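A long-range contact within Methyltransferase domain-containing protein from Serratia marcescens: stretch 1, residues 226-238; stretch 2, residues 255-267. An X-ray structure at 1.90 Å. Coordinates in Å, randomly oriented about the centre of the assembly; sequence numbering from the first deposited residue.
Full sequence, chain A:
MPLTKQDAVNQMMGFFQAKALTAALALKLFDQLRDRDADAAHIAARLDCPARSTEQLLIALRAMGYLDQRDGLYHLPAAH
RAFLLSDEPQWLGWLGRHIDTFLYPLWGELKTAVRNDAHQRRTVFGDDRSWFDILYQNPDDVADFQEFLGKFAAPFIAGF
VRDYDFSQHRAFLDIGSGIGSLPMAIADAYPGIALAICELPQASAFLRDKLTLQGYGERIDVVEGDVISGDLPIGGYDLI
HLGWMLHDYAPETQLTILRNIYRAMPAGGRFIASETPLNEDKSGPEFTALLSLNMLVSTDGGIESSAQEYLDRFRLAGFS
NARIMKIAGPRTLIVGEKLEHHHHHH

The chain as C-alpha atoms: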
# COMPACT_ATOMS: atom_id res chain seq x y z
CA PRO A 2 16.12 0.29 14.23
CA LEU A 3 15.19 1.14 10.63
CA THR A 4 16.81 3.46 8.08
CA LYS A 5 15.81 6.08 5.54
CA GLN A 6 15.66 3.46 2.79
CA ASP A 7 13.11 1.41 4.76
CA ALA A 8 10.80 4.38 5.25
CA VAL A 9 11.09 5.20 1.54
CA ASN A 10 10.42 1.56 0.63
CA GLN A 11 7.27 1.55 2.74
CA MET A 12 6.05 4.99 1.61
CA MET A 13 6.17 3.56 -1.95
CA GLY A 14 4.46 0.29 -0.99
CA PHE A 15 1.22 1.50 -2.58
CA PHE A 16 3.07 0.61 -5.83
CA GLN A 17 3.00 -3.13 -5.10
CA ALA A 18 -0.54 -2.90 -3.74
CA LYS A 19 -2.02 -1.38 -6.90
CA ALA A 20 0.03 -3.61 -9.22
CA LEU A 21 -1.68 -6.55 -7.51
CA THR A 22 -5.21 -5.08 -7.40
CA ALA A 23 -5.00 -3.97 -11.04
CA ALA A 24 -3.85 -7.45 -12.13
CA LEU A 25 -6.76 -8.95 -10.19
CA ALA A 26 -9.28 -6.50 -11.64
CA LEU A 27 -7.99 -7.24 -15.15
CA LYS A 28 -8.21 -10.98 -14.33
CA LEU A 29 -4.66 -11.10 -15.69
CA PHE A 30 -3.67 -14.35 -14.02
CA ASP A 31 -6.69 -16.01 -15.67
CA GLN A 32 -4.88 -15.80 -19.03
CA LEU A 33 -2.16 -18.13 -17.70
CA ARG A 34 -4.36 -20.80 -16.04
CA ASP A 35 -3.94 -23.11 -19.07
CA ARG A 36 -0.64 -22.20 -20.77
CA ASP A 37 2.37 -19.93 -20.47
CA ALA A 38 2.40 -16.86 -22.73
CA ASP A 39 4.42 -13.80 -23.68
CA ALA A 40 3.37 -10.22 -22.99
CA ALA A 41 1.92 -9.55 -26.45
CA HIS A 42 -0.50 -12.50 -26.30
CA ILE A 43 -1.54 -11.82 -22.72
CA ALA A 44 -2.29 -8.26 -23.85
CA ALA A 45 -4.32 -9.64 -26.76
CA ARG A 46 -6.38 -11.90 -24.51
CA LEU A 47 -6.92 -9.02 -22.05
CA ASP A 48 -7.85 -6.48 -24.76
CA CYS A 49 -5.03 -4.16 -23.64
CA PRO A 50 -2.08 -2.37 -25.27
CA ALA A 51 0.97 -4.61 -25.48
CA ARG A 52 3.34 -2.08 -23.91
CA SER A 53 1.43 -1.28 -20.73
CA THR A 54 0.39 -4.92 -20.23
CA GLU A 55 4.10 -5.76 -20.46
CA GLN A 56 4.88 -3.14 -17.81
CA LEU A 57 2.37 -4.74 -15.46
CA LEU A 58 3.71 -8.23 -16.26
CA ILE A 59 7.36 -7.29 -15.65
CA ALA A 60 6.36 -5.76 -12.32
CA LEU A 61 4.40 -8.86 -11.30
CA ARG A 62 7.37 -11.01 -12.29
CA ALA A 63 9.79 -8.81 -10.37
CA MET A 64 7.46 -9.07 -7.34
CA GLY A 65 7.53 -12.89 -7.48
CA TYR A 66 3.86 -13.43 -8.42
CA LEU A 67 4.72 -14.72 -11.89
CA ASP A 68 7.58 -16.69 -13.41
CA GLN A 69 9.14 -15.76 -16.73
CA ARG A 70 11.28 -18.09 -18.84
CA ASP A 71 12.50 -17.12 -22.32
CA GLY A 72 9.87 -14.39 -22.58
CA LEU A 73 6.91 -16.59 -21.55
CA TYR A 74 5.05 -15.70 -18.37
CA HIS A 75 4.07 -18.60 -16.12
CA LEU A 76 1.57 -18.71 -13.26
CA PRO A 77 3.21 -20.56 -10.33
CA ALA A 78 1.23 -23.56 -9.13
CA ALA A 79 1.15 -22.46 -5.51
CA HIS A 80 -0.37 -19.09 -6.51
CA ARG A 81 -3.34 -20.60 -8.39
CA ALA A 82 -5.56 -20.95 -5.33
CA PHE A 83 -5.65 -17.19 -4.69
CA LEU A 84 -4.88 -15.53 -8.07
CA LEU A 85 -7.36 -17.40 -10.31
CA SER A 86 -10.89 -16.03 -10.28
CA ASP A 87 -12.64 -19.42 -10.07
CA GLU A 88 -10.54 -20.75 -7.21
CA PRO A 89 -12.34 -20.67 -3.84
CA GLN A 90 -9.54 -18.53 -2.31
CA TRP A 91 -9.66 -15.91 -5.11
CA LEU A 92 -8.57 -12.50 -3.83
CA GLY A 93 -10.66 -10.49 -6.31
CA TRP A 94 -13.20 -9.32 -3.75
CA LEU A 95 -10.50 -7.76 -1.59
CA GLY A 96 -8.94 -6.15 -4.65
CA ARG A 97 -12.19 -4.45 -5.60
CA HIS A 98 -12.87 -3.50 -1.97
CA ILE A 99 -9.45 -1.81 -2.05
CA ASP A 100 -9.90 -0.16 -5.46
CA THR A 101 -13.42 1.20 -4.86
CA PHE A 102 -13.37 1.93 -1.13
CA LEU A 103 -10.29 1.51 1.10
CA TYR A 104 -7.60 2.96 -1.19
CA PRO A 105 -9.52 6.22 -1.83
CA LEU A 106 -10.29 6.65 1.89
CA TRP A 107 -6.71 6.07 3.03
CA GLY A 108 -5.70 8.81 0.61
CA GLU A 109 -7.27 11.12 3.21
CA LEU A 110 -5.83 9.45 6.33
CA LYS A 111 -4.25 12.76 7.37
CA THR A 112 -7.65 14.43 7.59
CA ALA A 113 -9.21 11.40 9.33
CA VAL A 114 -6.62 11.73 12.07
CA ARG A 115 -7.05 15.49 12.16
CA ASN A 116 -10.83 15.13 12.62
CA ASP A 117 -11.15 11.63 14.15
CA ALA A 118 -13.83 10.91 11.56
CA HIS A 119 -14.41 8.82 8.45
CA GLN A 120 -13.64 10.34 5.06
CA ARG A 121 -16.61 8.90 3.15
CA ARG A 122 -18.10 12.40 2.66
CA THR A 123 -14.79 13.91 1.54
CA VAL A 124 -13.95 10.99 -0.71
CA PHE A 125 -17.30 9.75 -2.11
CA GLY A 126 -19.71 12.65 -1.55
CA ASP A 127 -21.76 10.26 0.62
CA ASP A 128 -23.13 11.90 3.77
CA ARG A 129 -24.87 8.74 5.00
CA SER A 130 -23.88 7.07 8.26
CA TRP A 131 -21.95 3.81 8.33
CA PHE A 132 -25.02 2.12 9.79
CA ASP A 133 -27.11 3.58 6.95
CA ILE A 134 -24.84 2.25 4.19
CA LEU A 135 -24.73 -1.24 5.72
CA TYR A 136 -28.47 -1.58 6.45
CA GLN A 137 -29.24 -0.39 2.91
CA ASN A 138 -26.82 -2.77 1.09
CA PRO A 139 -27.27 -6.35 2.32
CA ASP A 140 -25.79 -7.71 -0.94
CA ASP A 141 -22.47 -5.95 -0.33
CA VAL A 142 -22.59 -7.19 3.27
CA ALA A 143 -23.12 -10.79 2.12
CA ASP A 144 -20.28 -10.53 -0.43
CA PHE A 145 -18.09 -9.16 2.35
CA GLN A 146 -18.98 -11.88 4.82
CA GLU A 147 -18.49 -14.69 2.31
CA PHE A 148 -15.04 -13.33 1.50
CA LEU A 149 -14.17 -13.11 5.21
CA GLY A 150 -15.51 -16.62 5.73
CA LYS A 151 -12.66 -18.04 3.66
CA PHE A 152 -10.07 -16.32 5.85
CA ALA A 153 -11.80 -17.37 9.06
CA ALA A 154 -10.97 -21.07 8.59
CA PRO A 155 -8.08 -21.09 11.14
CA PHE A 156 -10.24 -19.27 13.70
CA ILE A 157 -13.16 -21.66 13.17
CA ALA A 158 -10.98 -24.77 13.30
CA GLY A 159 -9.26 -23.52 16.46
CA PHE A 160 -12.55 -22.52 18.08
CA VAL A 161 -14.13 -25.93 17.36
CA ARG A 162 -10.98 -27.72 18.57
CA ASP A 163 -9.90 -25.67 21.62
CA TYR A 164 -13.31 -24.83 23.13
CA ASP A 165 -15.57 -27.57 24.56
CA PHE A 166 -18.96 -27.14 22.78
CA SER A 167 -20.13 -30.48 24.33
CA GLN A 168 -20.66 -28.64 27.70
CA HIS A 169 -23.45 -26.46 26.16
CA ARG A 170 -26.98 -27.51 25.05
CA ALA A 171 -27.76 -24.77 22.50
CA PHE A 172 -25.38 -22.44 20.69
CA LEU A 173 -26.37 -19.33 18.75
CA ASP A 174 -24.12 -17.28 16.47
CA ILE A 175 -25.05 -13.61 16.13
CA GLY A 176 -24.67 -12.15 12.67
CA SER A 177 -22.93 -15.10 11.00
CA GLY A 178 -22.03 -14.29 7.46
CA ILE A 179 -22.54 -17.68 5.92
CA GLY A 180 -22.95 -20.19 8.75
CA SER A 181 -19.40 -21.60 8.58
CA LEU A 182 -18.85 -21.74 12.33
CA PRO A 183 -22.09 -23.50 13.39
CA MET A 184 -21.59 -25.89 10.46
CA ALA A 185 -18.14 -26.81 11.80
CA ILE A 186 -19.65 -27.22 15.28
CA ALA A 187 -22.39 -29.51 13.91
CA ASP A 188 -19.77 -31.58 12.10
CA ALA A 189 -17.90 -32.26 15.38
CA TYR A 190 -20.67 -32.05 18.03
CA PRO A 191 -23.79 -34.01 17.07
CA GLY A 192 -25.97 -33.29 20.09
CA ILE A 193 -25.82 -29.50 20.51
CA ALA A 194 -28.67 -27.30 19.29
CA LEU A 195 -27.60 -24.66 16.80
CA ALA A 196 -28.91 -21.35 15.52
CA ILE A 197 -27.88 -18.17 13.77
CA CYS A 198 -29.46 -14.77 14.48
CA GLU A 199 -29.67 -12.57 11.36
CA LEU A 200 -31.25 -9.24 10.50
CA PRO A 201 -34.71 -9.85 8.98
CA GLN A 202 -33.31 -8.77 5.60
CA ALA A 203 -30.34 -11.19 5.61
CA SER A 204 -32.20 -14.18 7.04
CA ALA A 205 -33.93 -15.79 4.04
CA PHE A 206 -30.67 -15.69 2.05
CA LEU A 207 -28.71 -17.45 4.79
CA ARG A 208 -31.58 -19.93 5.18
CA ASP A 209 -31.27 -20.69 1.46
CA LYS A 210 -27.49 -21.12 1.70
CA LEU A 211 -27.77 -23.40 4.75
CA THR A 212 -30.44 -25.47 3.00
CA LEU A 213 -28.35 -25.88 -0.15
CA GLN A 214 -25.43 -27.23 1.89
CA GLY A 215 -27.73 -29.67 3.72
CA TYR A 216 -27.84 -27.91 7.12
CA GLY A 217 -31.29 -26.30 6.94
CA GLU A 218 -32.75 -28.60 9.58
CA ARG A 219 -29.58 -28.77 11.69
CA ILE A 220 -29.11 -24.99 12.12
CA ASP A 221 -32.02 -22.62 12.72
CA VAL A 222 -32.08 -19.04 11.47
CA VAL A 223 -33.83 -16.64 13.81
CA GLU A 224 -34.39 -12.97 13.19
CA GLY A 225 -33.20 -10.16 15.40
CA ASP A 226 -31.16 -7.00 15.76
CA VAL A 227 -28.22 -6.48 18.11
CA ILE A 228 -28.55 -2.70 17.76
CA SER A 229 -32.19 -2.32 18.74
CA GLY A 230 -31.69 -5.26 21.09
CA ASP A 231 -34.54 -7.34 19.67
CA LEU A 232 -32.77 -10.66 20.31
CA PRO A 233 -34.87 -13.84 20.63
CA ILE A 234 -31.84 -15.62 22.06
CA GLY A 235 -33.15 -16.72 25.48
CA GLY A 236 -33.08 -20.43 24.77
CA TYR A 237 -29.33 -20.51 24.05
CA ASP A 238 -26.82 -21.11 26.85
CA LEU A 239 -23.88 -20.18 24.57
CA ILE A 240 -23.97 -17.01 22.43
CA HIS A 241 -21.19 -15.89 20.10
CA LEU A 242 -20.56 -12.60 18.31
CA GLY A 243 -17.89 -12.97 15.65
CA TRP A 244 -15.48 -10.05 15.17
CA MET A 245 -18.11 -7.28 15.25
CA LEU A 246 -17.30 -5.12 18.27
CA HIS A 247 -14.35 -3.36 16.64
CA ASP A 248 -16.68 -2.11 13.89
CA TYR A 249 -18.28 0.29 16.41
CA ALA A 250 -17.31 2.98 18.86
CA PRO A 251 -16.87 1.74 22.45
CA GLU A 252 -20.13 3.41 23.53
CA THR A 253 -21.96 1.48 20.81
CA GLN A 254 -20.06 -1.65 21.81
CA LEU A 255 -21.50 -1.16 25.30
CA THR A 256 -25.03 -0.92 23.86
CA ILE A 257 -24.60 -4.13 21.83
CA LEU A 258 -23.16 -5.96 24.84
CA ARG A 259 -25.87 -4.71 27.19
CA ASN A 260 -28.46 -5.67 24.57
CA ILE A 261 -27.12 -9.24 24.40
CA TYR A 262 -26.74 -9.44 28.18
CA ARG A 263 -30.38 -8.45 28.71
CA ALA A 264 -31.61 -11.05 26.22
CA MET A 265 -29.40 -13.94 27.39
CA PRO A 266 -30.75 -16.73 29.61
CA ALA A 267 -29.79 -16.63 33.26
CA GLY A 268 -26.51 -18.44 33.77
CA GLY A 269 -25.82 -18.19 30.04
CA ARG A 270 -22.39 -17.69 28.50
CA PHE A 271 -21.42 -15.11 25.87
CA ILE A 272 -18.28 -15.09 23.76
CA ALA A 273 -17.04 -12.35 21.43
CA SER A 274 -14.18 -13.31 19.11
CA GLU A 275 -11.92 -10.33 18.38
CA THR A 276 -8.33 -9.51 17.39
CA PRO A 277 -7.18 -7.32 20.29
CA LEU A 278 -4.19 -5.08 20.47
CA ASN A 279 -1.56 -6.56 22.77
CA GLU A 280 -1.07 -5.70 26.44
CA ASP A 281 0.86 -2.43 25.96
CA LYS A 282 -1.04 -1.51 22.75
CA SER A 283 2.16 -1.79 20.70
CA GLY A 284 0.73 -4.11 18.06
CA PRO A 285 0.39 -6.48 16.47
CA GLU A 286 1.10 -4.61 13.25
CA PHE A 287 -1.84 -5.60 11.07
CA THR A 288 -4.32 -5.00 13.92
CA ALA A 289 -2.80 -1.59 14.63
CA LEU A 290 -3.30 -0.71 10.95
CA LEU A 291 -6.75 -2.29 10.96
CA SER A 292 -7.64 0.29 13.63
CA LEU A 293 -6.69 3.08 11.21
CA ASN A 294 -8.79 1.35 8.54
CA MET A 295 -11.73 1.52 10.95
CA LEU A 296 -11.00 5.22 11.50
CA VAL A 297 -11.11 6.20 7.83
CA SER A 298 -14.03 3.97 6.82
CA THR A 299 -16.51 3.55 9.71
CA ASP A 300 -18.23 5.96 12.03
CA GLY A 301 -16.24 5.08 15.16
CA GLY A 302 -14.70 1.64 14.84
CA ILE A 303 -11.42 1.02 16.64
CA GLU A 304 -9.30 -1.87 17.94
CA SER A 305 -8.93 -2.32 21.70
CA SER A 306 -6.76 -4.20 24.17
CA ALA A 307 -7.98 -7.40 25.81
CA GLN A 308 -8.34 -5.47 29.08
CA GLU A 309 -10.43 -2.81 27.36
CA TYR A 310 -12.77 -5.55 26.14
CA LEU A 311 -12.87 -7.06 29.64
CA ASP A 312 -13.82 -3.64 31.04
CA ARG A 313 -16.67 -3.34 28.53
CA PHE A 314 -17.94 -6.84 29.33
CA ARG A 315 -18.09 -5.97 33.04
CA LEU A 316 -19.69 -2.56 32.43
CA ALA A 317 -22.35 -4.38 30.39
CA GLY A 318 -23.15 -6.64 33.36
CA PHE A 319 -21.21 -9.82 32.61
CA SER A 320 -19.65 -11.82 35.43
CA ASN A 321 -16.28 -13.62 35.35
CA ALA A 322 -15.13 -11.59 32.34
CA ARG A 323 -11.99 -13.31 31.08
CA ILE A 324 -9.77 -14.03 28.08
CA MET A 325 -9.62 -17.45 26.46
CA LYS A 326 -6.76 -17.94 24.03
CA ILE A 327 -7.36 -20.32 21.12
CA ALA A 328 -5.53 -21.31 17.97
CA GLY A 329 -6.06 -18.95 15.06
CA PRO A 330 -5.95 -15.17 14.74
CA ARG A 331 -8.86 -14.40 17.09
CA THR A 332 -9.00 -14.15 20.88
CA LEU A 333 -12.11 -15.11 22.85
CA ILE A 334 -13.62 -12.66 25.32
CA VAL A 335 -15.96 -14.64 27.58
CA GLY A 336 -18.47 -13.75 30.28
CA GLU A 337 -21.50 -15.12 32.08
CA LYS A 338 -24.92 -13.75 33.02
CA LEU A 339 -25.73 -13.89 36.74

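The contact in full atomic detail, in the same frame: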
# COMPACT_ATOMS: atom_id res chain seq x y z
N ASP A 226 -31.90 -8.24 15.98
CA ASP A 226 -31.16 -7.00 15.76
C ASP A 226 -30.37 -6.73 17.03
O ASP A 226 -30.96 -6.42 18.07
CB ASP A 226 -32.12 -5.85 15.45
CG ASP A 226 -31.44 -4.66 14.79
OD1 ASP A 226 -30.35 -4.22 15.24
OD2 ASP A 226 -32.03 -4.14 13.82
N VAL A 227 -29.04 -6.80 16.95
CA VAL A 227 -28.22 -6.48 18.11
C VAL A 227 -28.29 -5.00 18.46
O VAL A 227 -28.06 -4.63 19.61
CB VAL A 227 -26.75 -6.90 17.91
CG1 VAL A 227 -26.59 -8.35 18.16
CG2 VAL A 227 -26.26 -6.49 16.53
N ILE A 228 -28.54 -4.13 17.48
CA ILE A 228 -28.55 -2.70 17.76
C ILE A 228 -29.80 -2.32 18.55
O ILE A 228 -29.72 -1.77 19.65
CB ILE A 228 -28.44 -1.87 16.47
CG1 ILE A 228 -27.08 -2.11 15.81
CG2 ILE A 228 -28.66 -0.39 16.77
CD1 ILE A 228 -25.89 -1.96 16.75
N SER A 229 -30.98 -2.61 17.99
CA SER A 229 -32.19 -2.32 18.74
C SER A 229 -32.35 -3.24 19.93
O SER A 229 -33.14 -2.94 20.83
CB SER A 229 -33.44 -2.41 17.84
OG SER A 229 -33.63 -3.71 17.32
N GLY A 230 -31.62 -4.36 19.96
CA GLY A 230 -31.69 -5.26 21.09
C GLY A 230 -32.80 -6.28 21.03
O GLY A 230 -33.02 -7.00 22.00
N ASP A 231 -33.50 -6.35 19.91
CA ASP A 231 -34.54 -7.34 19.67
C ASP A 231 -33.85 -8.67 19.35
O ASP A 231 -33.53 -8.98 18.20
CB ASP A 231 -35.43 -6.86 18.53
CG ASP A 231 -36.41 -7.91 18.07
OD1 ASP A 231 -36.86 -8.71 18.92
OD2 ASP A 231 -36.71 -7.93 16.86
N LEU A 232 -33.61 -9.46 20.39
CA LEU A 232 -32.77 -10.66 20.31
C LEU A 232 -33.52 -11.85 20.91
O LEU A 232 -33.48 -12.05 22.14
CB LEU A 232 -31.45 -10.44 21.03
CG LEU A 232 -30.57 -9.37 20.39
CD1 LEU A 232 -29.48 -8.91 21.34
CD2 LEU A 232 -29.99 -9.88 19.07
N PRO A 233 -34.19 -12.65 20.10
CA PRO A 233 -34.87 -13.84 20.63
C PRO A 233 -33.86 -14.96 20.86
O PRO A 233 -33.84 -15.98 20.18
CB PRO A 233 -35.88 -14.17 19.53
CG PRO A 233 -35.18 -13.77 18.29
CD PRO A 233 -34.35 -12.54 18.64
N ILE A 234 -33.00 -14.75 21.84
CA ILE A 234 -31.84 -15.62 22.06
C ILE A 234 -31.88 -16.26 23.45
O ILE A 234 -30.87 -16.79 23.91
CB ILE A 234 -30.54 -14.84 21.82
CG1 ILE A 234 -30.29 -13.82 22.94
CG2 ILE A 234 -30.59 -14.11 20.49
CD1 ILE A 234 -29.03 -12.97 22.74
N GLY A 235 -33.04 -16.24 24.11
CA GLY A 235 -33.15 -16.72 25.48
C GLY A 235 -32.99 -18.22 25.65
O GLY A 235 -32.62 -18.67 26.75
N GLY A 236 -33.23 -19.00 24.61
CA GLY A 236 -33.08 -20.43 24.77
C GLY A 236 -31.69 -20.95 24.44
O GLY A 236 -31.54 -22.13 24.14
N TYR A 237 -30.66 -20.10 24.48
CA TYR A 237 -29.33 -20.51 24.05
C TYR A 237 -28.33 -20.21 25.15
O TYR A 237 -28.07 -19.04 25.46
CB TYR A 237 -28.94 -19.82 22.73
CG TYR A 237 -29.84 -20.28 21.62
CD1 TYR A 237 -29.55 -21.44 20.90
CD2 TYR A 237 -31.02 -19.61 21.33
CE1 TYR A 237 -30.40 -21.89 19.91
CE2 TYR A 237 -31.88 -20.07 20.34
CZ TYR A 237 -31.56 -21.21 19.63
OH TYR A 237 -32.39 -21.66 18.64
N ASP A 238 -27.75 -21.27 25.73
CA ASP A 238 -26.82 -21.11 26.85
C ASP A 238 -25.41 -20.74 26.41
O ASP A 238 -24.58 -20.43 27.27
CB ASP A 238 -26.81 -22.39 27.70
CG ASP A 238 -26.49 -23.64 26.89
OD1 ASP A 238 -27.27 -23.99 25.99
OD2 ASP A 238 -25.45 -24.27 27.15
N LEU A 255 -20.81 -0.98 24.03
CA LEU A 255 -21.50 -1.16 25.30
C LEU A 255 -22.99 -1.43 25.08
O LEU A 255 -23.57 -2.29 25.75
CB LEU A 255 -21.30 0.09 26.15
CG LEU A 255 -20.95 -0.04 27.63
CD1 LEU A 255 -19.64 -0.82 27.79
CD2 LEU A 255 -20.82 1.35 28.23
N THR A 256 -23.60 -0.72 24.13
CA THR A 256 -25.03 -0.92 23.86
C THR A 256 -25.29 -2.33 23.34
O THR A 256 -26.21 -3.02 23.80
CB THR A 256 -25.52 0.12 22.85
OG1 THR A 256 -25.45 1.43 23.44
CG2 THR A 256 -26.94 -0.19 22.44
N ILE A 257 -24.49 -2.76 22.36
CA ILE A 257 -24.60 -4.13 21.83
C ILE A 257 -24.46 -5.15 22.96
O ILE A 257 -25.25 -6.09 23.06
CB ILE A 257 -23.53 -4.36 20.75
CG1 ILE A 257 -23.86 -3.57 19.48
CG2 ILE A 257 -23.39 -5.82 20.48
CD1 ILE A 257 -22.65 -3.23 18.63
N LEU A 258 -23.44 -4.97 23.81
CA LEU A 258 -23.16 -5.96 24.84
C LEU A 258 -24.25 -5.97 25.91
O LEU A 258 -24.64 -7.03 26.40
CB LEU A 258 -21.81 -5.67 25.48
CG LEU A 258 -20.51 -5.92 24.69
CD1 LEU A 258 -19.35 -5.30 25.46
CD2 LEU A 258 -20.28 -7.42 24.49
N ARG A 259 -24.74 -4.78 26.28
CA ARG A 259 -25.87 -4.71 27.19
C ARG A 259 -27.12 -5.31 26.55
O ARG A 259 -27.90 -5.99 27.23
CB ARG A 259 -26.11 -3.25 27.60
CG ARG A 259 -25.10 -2.71 28.60
CD ARG A 259 -25.64 -1.50 29.37
NE ARG A 259 -25.73 -0.32 28.52
CZ ARG A 259 -24.87 0.69 28.57
NH1 ARG A 259 -23.87 0.67 29.44
NH2 ARG A 259 -25.02 1.74 27.75
N ASN A 260 -27.30 -5.10 25.25
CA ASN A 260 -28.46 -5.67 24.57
C ASN A 260 -28.43 -7.19 24.60
O ASN A 260 -29.45 -7.84 24.85
CB ASN A 260 -28.54 -5.17 23.12
CG ASN A 260 -29.12 -3.77 23.01
OD1 ASN A 260 -29.65 -3.23 23.98
ND2 ASN A 260 -29.01 -3.17 21.83
N ILE A 261 -27.26 -7.78 24.33
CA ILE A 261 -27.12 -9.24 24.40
C ILE A 261 -27.27 -9.73 25.83
O ILE A 261 -27.93 -10.74 26.08
CB ILE A 261 -25.78 -9.68 23.80
CG1 ILE A 261 -25.76 -9.38 22.29
CG2 ILE A 261 -25.55 -11.16 24.09
CD1 ILE A 261 -24.42 -9.65 21.62
N TYR A 262 -26.64 -9.04 26.79
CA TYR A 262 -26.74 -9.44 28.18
C TYR A 262 -28.20 -9.51 28.63
O TYR A 262 -28.61 -10.48 29.28
CB TYR A 262 -25.97 -8.47 29.07
CG TYR A 262 -26.04 -8.83 30.53
CD1 TYR A 262 -25.14 -9.74 31.08
CD2 TYR A 262 -27.01 -8.27 31.37
CE1 TYR A 262 -25.20 -10.09 32.42
CE2 TYR A 262 -27.07 -8.62 32.72
CZ TYR A 262 -26.16 -9.52 33.23
OH TYR A 262 -26.20 -9.88 34.56
N ARG A 263 -28.99 -8.49 28.28
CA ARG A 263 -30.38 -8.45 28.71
C ARG A 263 -31.17 -9.62 28.14
O ARG A 263 -32.02 -10.19 28.82
CB ARG A 263 -31.00 -7.11 28.29
CG ARG A 263 -32.42 -6.91 28.80
CD ARG A 263 -32.91 -5.49 28.59
NE ARG A 263 -33.03 -5.15 27.17
CZ ARG A 263 -32.22 -4.30 26.53
NH1 ARG A 263 -31.23 -3.70 27.18
NH2 ARG A 263 -32.42 -4.05 25.24
N ALA A 264 -30.85 -10.01 26.91
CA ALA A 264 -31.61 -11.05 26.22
C ALA A 264 -31.15 -12.46 26.55
O ALA A 264 -31.91 -13.41 26.31
CB ALA A 264 -31.53 -10.82 24.71
N MET A 265 -29.96 -12.63 27.13
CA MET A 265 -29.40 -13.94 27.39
C MET A 265 -30.20 -14.67 28.47
O MET A 265 -30.80 -14.03 29.34
CB MET A 265 -27.96 -13.84 27.85
CG MET A 265 -26.95 -13.71 26.74
SD MET A 265 -25.38 -13.16 27.42
CE MET A 265 -24.98 -14.55 28.48
N PRO A 266 -30.17 -16.00 28.48
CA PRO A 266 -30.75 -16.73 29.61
C PRO A 266 -29.89 -16.53 30.85
O PRO A 266 -28.70 -16.25 30.78
CB PRO A 266 -30.72 -18.19 29.14
CG PRO A 266 -29.54 -18.26 28.21
CD PRO A 266 -29.54 -16.91 27.50
N ALA A 267 -30.53 -16.68 32.01
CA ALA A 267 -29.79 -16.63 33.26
C ALA A 267 -28.77 -17.76 33.28
O ALA A 267 -29.05 -18.88 32.83
CB ALA A 267 -30.74 -16.74 34.46
O HOH W 1 -32.02 -7.07 24.47

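The apolar centre of this contact lies where Leu-232 and Ile-234, from an irregular stretch of loop, meet Ile-261 and Ala-264 on a helix. CD1 of Leu-232 sits 3.9 Å from CG1 of Ile-261, and CD1 of Ile-234 comes within 4.1 Å of CG2 of Ile-261, so Ile-261 touches both loop residues. One helical turn is nearly completed by Ala-264, whose small methyl lets the loop come close: its CB is 3.7 Å from CB of Leu-232, 3.7 Å from CG1 of Ile-234 and only 3.5 Å from the backbone O of Leu-232. The branched side chains of Leu-232, Ile-234 and Ile-261 are buried, and they fill space through van der Waals contact without needing polar partners.

The packing continues along the helix toward its earlier residues. Val-227 rests against Ile-257, with CB of the valine 4.4 Å from CG2 of the isoleucine, and CG1 of Val-227 reaches to 4.3 Å from CD1 of Ile-261. The CA-to-CB bond of Ile-228 points away from the helix, yet the end of its side chain comes nearer, placing CD1 3.8 Å from CG1 of Ile-257. The loop thus follows the helix in register: Val-227 lies beside Ile-257, Gly-230 beside Asn-260, and Gly-235 beside Pro-266, just beyond the helix.

At this last point a type I turn from Ile-234 to Tyr-237 bends the loop around the proline. CB of Pro-266 lies 3.1 Å from O of Gly-235, and its CG lies 3.2 Å from O of Tyr-237; the compact ring packs against backbone rather than against large side chains.

The polar edge centres on Asn-260, which points toward the loop. Its amide donates a nearly straight hydrogen bond from ND2 to O of Val-227, at 2.8 Å, satisfying a carbonyl in a segment with helical backbone angles but no regular helical bonds. The other end of the amide is used too: OD1 of Asn-260 accepts a hydrogen bond from NH2 of Arg-263, 3.2 Å away. Gly-230 suits the crowded place opposite this pair. Its positive phi favours glycine, and a CB there would clash with CG of Asn-260 and NH2 of Arg-263. A water completes the edge, donating to O of Gly-230 and to O of Asn-260, each 2.7 Å from the water oxygen. Within the loop, OD1 of Asp-226 accepts hydrogen bonds from N of Ile-228, at 2.9 Å, and N of Ser-229, at 3.2 Å, bracing the bend that presents the Val-227 carbonyl.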